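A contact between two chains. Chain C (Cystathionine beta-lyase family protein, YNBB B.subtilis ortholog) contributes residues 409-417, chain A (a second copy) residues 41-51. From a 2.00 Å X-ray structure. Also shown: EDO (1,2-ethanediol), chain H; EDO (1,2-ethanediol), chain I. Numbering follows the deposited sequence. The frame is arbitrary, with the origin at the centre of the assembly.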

# COMPACT_ATOMS: atom_id res chain seq x y z
N LEU C 409 9.95 -21.54 -3.86
CA LEU C 409 9.81 -20.52 -4.88
C LEU C 409 10.69 -20.89 -6.10
O LEU C 409 10.32 -20.61 -7.23
CB LEU C 409 10.19 -19.15 -4.33
CG LEU C 409 9.26 -18.49 -3.31
CD1 LEU C 409 9.79 -17.11 -2.78
CD2 LEU C 409 7.80 -18.39 -3.85
N THR C 410 11.82 -21.55 -5.86
CA THR C 410 12.66 -22.08 -6.91
C THR C 410 13.08 -23.49 -6.52
O THR C 410 13.11 -23.82 -5.34
CB THR C 410 13.89 -21.21 -7.14
OG1 THR C 410 14.82 -21.34 -6.03
CG2 THR C 410 13.43 -19.73 -7.33
N PHE C 411 13.34 -24.34 -7.52
CA PHE C 411 13.83 -25.69 -7.25
C PHE C 411 15.21 -25.64 -6.62
O PHE C 411 15.51 -26.45 -5.75
CB PHE C 411 13.85 -26.53 -8.52
CG PHE C 411 14.57 -27.84 -8.34
CD1 PHE C 411 14.04 -28.85 -7.55
CD2 PHE C 411 15.77 -28.06 -8.96
CE1 PHE C 411 14.69 -30.03 -7.38
CE2 PHE C 411 16.42 -29.22 -8.81
CZ PHE C 411 15.88 -30.23 -7.99
N ASP C 412 16.02 -24.65 -6.98
CA ASP C 412 17.32 -24.56 -6.36
C ASP C 412 17.15 -24.41 -4.87
O ASP C 412 17.92 -24.99 -4.12
CB ASP C 412 18.13 -23.40 -6.91
CG ASP C 412 18.74 -23.69 -8.27
OD1 ASP C 412 19.32 -24.77 -8.46
OD2 ASP C 412 18.62 -22.84 -9.18
N HIS C 413 16.18 -23.60 -4.42
CA HIS C 413 15.94 -23.45 -2.99
C HIS C 413 15.45 -24.75 -2.35
O HIS C 413 15.99 -25.17 -1.33
CB HIS C 413 15.00 -22.27 -2.69
CG HIS C 413 14.86 -21.98 -1.23
ND1 HIS C 413 13.65 -21.67 -0.64
CD2 HIS C 413 15.78 -21.95 -0.23
CE1 HIS C 413 13.83 -21.50 0.66
NE2 HIS C 413 15.12 -21.67 0.93
N ALA C 414 14.45 -25.39 -2.93
CA ALA C 414 13.91 -26.62 -2.39
C ALA C 414 14.96 -27.65 -2.26
O ALA C 414 15.07 -28.31 -1.25
CB ALA C 414 12.76 -27.16 -3.29
N LYS C 415 15.73 -27.83 -3.32
CA LYS C 415 16.79 -28.81 -3.37
C LYS C 415 17.78 -28.56 -2.27
O LYS C 415 18.17 -29.48 -1.54
CB LYS C 415 17.48 -28.67 -4.73
CG LYS C 415 18.87 -29.14 -4.80
CD LYS C 415 19.36 -28.94 -6.21
CE LYS C 415 19.93 -27.62 -6.43
NZ LYS C 415 20.13 -27.51 -7.90
N LEU C 416 18.22 -27.33 -2.16
CA LEU C 416 19.22 -26.99 -1.12
C LEU C 416 18.74 -27.24 0.30
O LEU C 416 19.49 -27.76 1.17
CB LEU C 416 19.65 -25.53 -1.26
CG LEU C 416 20.47 -25.20 -2.50
CD1 LEU C 416 20.70 -23.67 -2.58
CD2 LEU C 416 21.79 -25.98 -2.55
N GLY C 417 17.50 -26.85 0.53
CA GLY C 417 16.82 -27.14 1.78
C GLY C 417 16.87 -28.60 2.16
O GLY C 417 17.21 -28.95 3.29
C1 EDO H . 31.10 -14.42 -6.60
O1 EDO H . 30.57 -14.74 -5.31
C2 EDO H . 32.54 -13.93 -6.45
O2 EDO H . 33.37 -14.99 -5.95
C1 EDO I . 12.82 -23.44 -17.79
O1 EDO I . 11.68 -22.78 -17.19
C2 EDO I . 13.79 -24.01 -16.75
O2 EDO I . 14.62 -22.99 -16.14
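Chain A 41-51: IREYNQLKVLK

Residues 41-51 of chain A are helical throughout, part of a longer helix that crosses helix 411-417 of chain C at -70°, with the axes 9.7 Å apart at closest approach; the N-to-C directions are thus neither parallel nor antiparallel. The backbones come nearest where the CA of E43(A) lies 5.8 Å from the CA of D412(C).

R42(A), its CB directed toward chain C, is the first residue to touch it. Extended through chi1 and chi2, the side chain turns at chi3 (p) to bring NE 2.8 Å from OD2 of D412(C), a salt bridge, while water 1 links its NH2 to OD1 of the same aspartate. E43(A) starts out sideways, yet its OE2 forms a salt bridge with NZ of K415(C) at 2.9 Å. That NZ also binds OD1 of D412(C) at 2.9 Å, so its charge offsets two carboxylates, D412(C) OD1 lying 4.5 Å from E43(A) OE2.

Y44(A) turns away. One turn on from R42(A), Q46(A) points toward chain C again: its CG packs 3.8 Å from CB of D412(C), and its OE1 accepts from OG1 of T410(C) at 2.9 Å. The threonine hydroxyl donates here while, as N-cap, OG1 accepts from H413(C) N at 3.1 Å.

Leucines, with no polar side-chain group to satisfy, suit the buried remainder: L47(A) CB lies 4.3 Å from L416(C) CD1, an apolar pair, and L50(A) CD2 meets the ring edge of H413(C) at CD2, 4.3 Å away.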

# COMPACT_ATOMS: atom_id res chain seq x y z
N ILE A 41 25.36 -21.86 -12.76
CA ILE A 41 25.51 -20.50 -12.31
C ILE A 41 24.28 -20.10 -11.46
O ILE A 41 24.42 -19.48 -10.43
CB ILE A 41 25.64 -19.55 -13.54
CG1 ILE A 41 26.98 -19.78 -14.27
CG2 ILE A 41 25.50 -18.07 -13.12
CD1 ILE A 41 26.96 -19.15 -15.64
N ARG A 42 23.09 -20.48 -11.88
CA ARG A 42 21.87 -20.12 -11.16
C ARG A 42 21.91 -20.69 -9.76
O ARG A 42 21.63 -20.02 -8.79
CB ARG A 42 20.64 -20.71 -11.88
CG ARG A 42 19.32 -20.34 -11.26
CD ARG A 42 18.16 -20.96 -12.01
NE ARG A 42 18.21 -22.40 -11.92
CZ ARG A 42 17.54 -23.24 -12.70
NH1 ARG A 42 16.76 -22.81 -13.67
NH2 ARG A 42 17.71 -24.53 -12.51
N GLU A 43 22.31 -21.96 -9.65
CA GLU A 43 22.43 -22.60 -8.33
C GLU A 43 23.42 -21.88 -7.40
O GLU A 43 23.15 -21.66 -6.21
CB GLU A 43 22.91 -24.03 -8.52
CG GLU A 43 23.24 -24.81 -7.25
CD GLU A 43 23.71 -26.23 -7.59
OE1 GLU A 43 24.84 -26.36 -8.11
OE2 GLU A 43 22.93 -27.19 -7.37
N TYR A 44 24.57 -21.52 -7.95
CA TYR A 44 25.56 -20.77 -7.20
C TYR A 44 25.00 -19.42 -6.72
O TYR A 44 25.17 -19.07 -5.57
CB TYR A 44 26.78 -20.53 -8.07
CG TYR A 44 27.83 -19.69 -7.39
CD1 TYR A 44 28.65 -20.23 -6.41
CD2 TYR A 44 27.99 -18.33 -7.70
CE1 TYR A 44 29.61 -19.47 -5.78
CE2 TYR A 44 28.95 -17.56 -7.08
CZ TYR A 44 29.76 -18.13 -6.13
OH TYR A 44 30.71 -17.38 -5.50
N ASN A 45 24.38 -18.67 -7.62
CA ASN A 45 23.82 -17.36 -7.28
C ASN A 45 22.67 -17.46 -6.32
O ASN A 45 22.51 -16.62 -5.46
CB ASN A 45 23.42 -16.60 -8.54
CG ASN A 45 24.63 -16.08 -9.29
OD1 ASN A 45 25.70 -15.81 -8.70
ND2 ASN A 45 24.47 -15.83 -10.57
N GLN A 46 21.85 -18.48 -6.48
CA GLN A 46 20.77 -18.70 -5.54
C GLN A 46 21.32 -18.85 -4.13
O GLN A 46 20.80 -18.26 -3.18
CB GLN A 46 19.94 -19.94 -5.92
CG GLN A 46 18.78 -20.17 -4.92
CD GLN A 46 17.70 -19.12 -5.07
OE1 GLN A 46 16.82 -19.29 -5.90
NE2 GLN A 46 17.74 -18.06 -4.25
N LEU A 47 22.41 -19.60 -4.01
CA LEU A 47 23.01 -19.86 -2.73
C LEU A 47 23.66 -18.60 -2.19
O LEU A 47 23.59 -18.31 -0.99
CB LEU A 47 24.05 -21.00 -2.83
CG LEU A 47 24.88 -21.30 -1.56
CD1 LEU A 47 24.03 -21.67 -0.35
CD2 LEU A 47 25.96 -22.42 -1.85
N LYS A 48 24.31 -17.85 -3.06
CA LYS A 48 24.96 -16.64 -2.57
C LYS A 48 23.92 -15.63 -2.06
O LYS A 48 24.15 -14.97 -1.06
CB LYS A 48 25.93 -16.09 -3.61
CG LYS A 48 25.53 -14.98 -4.46
CD LYS A 48 26.77 -14.48 -5.20
CE LYS A 48 26.44 -13.66 -6.41
NZ LYS A 48 27.53 -13.73 -7.44
N VAL A 49 22.75 -15.55 -2.70
CA VAL A 49 21.68 -14.67 -2.19
C VAL A 49 21.18 -15.19 -0.82
O VAL A 49 21.09 -14.42 0.16
CB VAL A 49 20.50 -14.49 -3.20
CG1 VAL A 49 19.36 -13.72 -2.60
CG2 VAL A 49 20.99 -13.79 -4.47
N LEU A 50 20.89 -16.49 -0.76
CA LEU A 50 20.39 -17.13 0.47
C LEU A 50 21.33 -16.87 1.62
O LEU A 50 20.90 -16.49 2.70
CB LEU A 50 20.21 -18.64 0.27
CG LEU A 50 19.75 -19.44 1.49
CD1 LEU A 50 18.37 -18.95 2.01
CD2 LEU A 50 19.74 -20.96 1.18
N LYS A 51 22.61 -17.07 1.40
CA LYS A 51 23.59 -16.80 2.47
C LYS A 51 23.54 -15.38 2.94
O LYS A 51 23.68 -15.13 4.16
CB LYS A 51 25.03 -17.10 2.03
CG LYS A 51 25.35 -18.59 1.84
O HOH W 1 20.13 -25.14 -11.02
O HOH W 2 17.10 -20.54 -8.54